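Local atomic coordinates of rhodanese-like domain-containing protein (Rhodopseudomonas palustris, PDB entry 2HHG), a protein that is of unknown function but carries a rhodanese-like domain and may transfer sulfur from thiosulfate to cyanide, as family members do. Residues A[65-68]-A[69-73]. Residues are numbered along the deposited sequence; the frame is centred on the assembly and turned at random.
Sequences RGML and EFWID
L68 and I72, one helical turn apart, form the tight side of this local contact: L68 CG lies 3.5 Å from I72 CD1, and L68 CD1 also touches that methyl. A chi1 of -169° sets L68 CG opposite the backbone N and beside the carbonyl carbon, and the extended I72 chain brings its CD1 against CG and CD1 of the leucine. Both residues are buried, L68 against A102 and I72 against A106 of helix 97-109. Their backbones are joined as well, I72 N donating to L68 O at 2.8 Å with an N-H...O angle of 153°. W71 N is shared between two carbonyls: it donates to M67 O at 3.1 Å and, weakly, to L68 O. In the rhodanese-like fold, a central parallel sheet flanked by helices, this turn opens the short helix 68-72 that follows the edge strand 61-62. M67, a selenomethionine, begins the exposed side. Its CB sits over one face of the W71 indole, 4.3 Å from the five-membered-ring centroid and only 12° off the ring normal, which fits a CH-pi contact. The extended side chain runs alongside the indole, bringing SE to 3.7 Å from W71 CZ2; its approach to the six-membered ring is oblique, a Met-aromatic contact. W71 also has a cation-pi partner in K80. Near E69 the join is looser and partly water-mediated: one water donates to R65 O and to E69 OE2, each at 2.9 Å, while the guanidinium of R65 stays clear of the carboxylate, R65 NH2 to E69 OE2 being 6.3 Å.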
loop_
_atom_site.group_PDB
_atom_site.type_symbol
_atom_site.label_atom_id
_atom_site.label_comp_id
_atom_site.label_asym_id
_atom_site.label_seq_id
_atom_site.Cartn_x
_atom_site.Cartn_y
_atom_site.Cartn_z
ATOM N N ARG A 65 5.192 3.358 -5.187
ATOM C CA ARG A 65 4.991 1.994 -5.638
ATOM C C ARG A 65 6.112 1.540 -6.571
ATOM O O ARG A 65 6.572 0.401 -6.485
ATOM C CB ARG A 65 3.623 1.821 -6.296
ATOM C CG ARG A 65 3.426 0.429 -6.866
ATOM C CD ARG A 65 1.993 0.124 -7.322
ATOM N NE ARG A 65 2.031 -1.161 -8.024
ATOM C CZ ARG A 65 1.908 -1.331 -9.338
ATOM N NH1 ARG A 65 1.596 -0.320 -10.138
ATOM N NH2 ARG A 65 2.053 -2.543 -9.855
ATOM N N GLY A 66 6.574 2.445 -7.429
ATOM C CA GLY A 66 7.588 2.107 -8.416
ATOM C C GLY A 66 8.963 1.802 -7.853
ATOM O O GLY A 66 9.808 1.262 -8.569
HETATM N N MSE A 67 9.182 2.135 -6.580
HETATM C CA MSE A 67 10.447 1.859 -5.890
HETATM C C MSE A 67 10.374 0.673 -4.937
HETATM O O MSE A 67 11.395 0.275 -4.360
HETATM C CB MSE A 67 10.861 3.080 -5.078
HETATM C CG MSE A 67 11.292 4.222 -5.942
HETATM SE SE MSE A 67 12.004 5.664 -4.921
HETATM C CE MSE A 67 12.091 6.960 -6.371
ATOM N N LEU A 68 9.181 0.114 -4.766
ATOM C CA LEU A 68 8.916 -0.823 -3.677
ATOM C C LEU A 68 9.898 -1.987 -3.605
ATOM O O LEU A 68 10.482 -2.253 -2.550
ATOM C CB LEU A 68 7.488 -1.351 -3.788
ATOM C CG LEU A 68 6.933 -2.140 -2.607
ATOM C CD1 LEU A 68 6.847 -1.254 -1.361
ATOM C CD2 LEU A 68 5.576 -2.729 -2.961
ATOM N N GLU A 69 10.091 -2.671 -4.728
ATOM C CA GLU A 69 10.938 -3.864 -4.738
ATOM C C GLU A 69 12.368 -3.533 -4.342
ATOM O O GLU A 69 13.032 -4.316 -3.657
ATOM C CB GLU A 69 10.919 -4.538 -6.114
ATOM C CG GLU A 69 9.525 -4.961 -6.590
ATOM C CD GLU A 69 8.786 -3.903 -7.407
ATOM O OE1 GLU A 69 9.044 -2.697 -7.237
ATOM O OE2 GLU A 69 7.928 -4.291 -8.221
ATOM N N PHE A 70 12.824 -2.360 -4.776
ATOM C CA PHE A 70 14.182 -1.888 -4.541
ATOM C C PHE A 70 14.434 -1.477 -3.104
ATOM O O PHE A 70 15.577 -1.509 -2.645
ATOM C CB PHE A 70 14.492 -0.750 -5.509
ATOM C CG PHE A 70 14.441 -1.192 -6.926
ATOM C CD1 PHE A 70 15.560 -1.756 -7.521
ATOM C CD2 PHE A 70 13.255 -1.141 -7.638
ATOM C CE1 PHE A 70 15.503 -2.233 -8.820
ATOM C CE2 PHE A 70 13.190 -1.618 -8.934
ATOM C CZ PHE A 70 14.315 -2.154 -9.529
ATOM N N TRP A 71 13.377 -1.090 -2.397
ATOM C CA TRP A 71 13.497 -0.742 -0.984
ATOM C C TRP A 71 13.223 -1.943 -0.078
ATOM O O TRP A 71 13.779 -2.026 1.012
ATOM C CB TRP A 71 12.578 0.434 -0.647
ATOM C CG TRP A 71 13.047 1.761 -1.194
ATOM C CD1 TRP A 71 13.959 1.980 -2.196
ATOM C CD2 TRP A 71 12.605 3.051 -0.771
ATOM N NE1 TRP A 71 14.121 3.330 -2.408
ATOM C CE2 TRP A 71 13.296 4.006 -1.548
ATOM C CE3 TRP A 71 11.705 3.496 0.204
ATOM C CZ2 TRP A 71 13.105 5.376 -1.384
ATOM C CZ3 TRP A 71 11.512 4.859 0.357
ATOM C CH2 TRP A 71 12.213 5.780 -0.430
ATOM N N ILE A 72 12.377 -2.872 -0.521
ATOM C CA ILE A 72 12.086 -4.060 0.281
ATOM C C ILE A 72 13.261 -5.041 0.338
ATOM O O ILE A 72 13.620 -5.537 1.411
ATOM C CB ILE A 72 10.846 -4.799 -0.244
ATOM C CG1 ILE A 72 9.578 -3.999 0.074
ATOM C CG2 ILE A 72 10.750 -6.204 0.359
ATOM C CD1 ILE A 72 8.311 -4.591 -0.504
ATOM N N ASP A 73 13.836 -5.345 -0.820
ATOM C CA ASP A 73 14.821 -6.412 -0.939
ATOM C C ASP A 73 16.109 -6.049 -0.209
ATOM O O ASP A 73 16.768 -5.091 -0.590
ATOM C CB ASP A 73 15.098 -6.664 -2.418
ATOM C CG ASP A 73 16.086 -7.782 -2.659
ATOM O OD1 ASP A 73 16.580 -8.414 -1.698
ATOM O OD2 ASP A 73 16.382 -8.020 -3.844
HETATM O O HOH W 1 5.953 -2.176 -7.688
#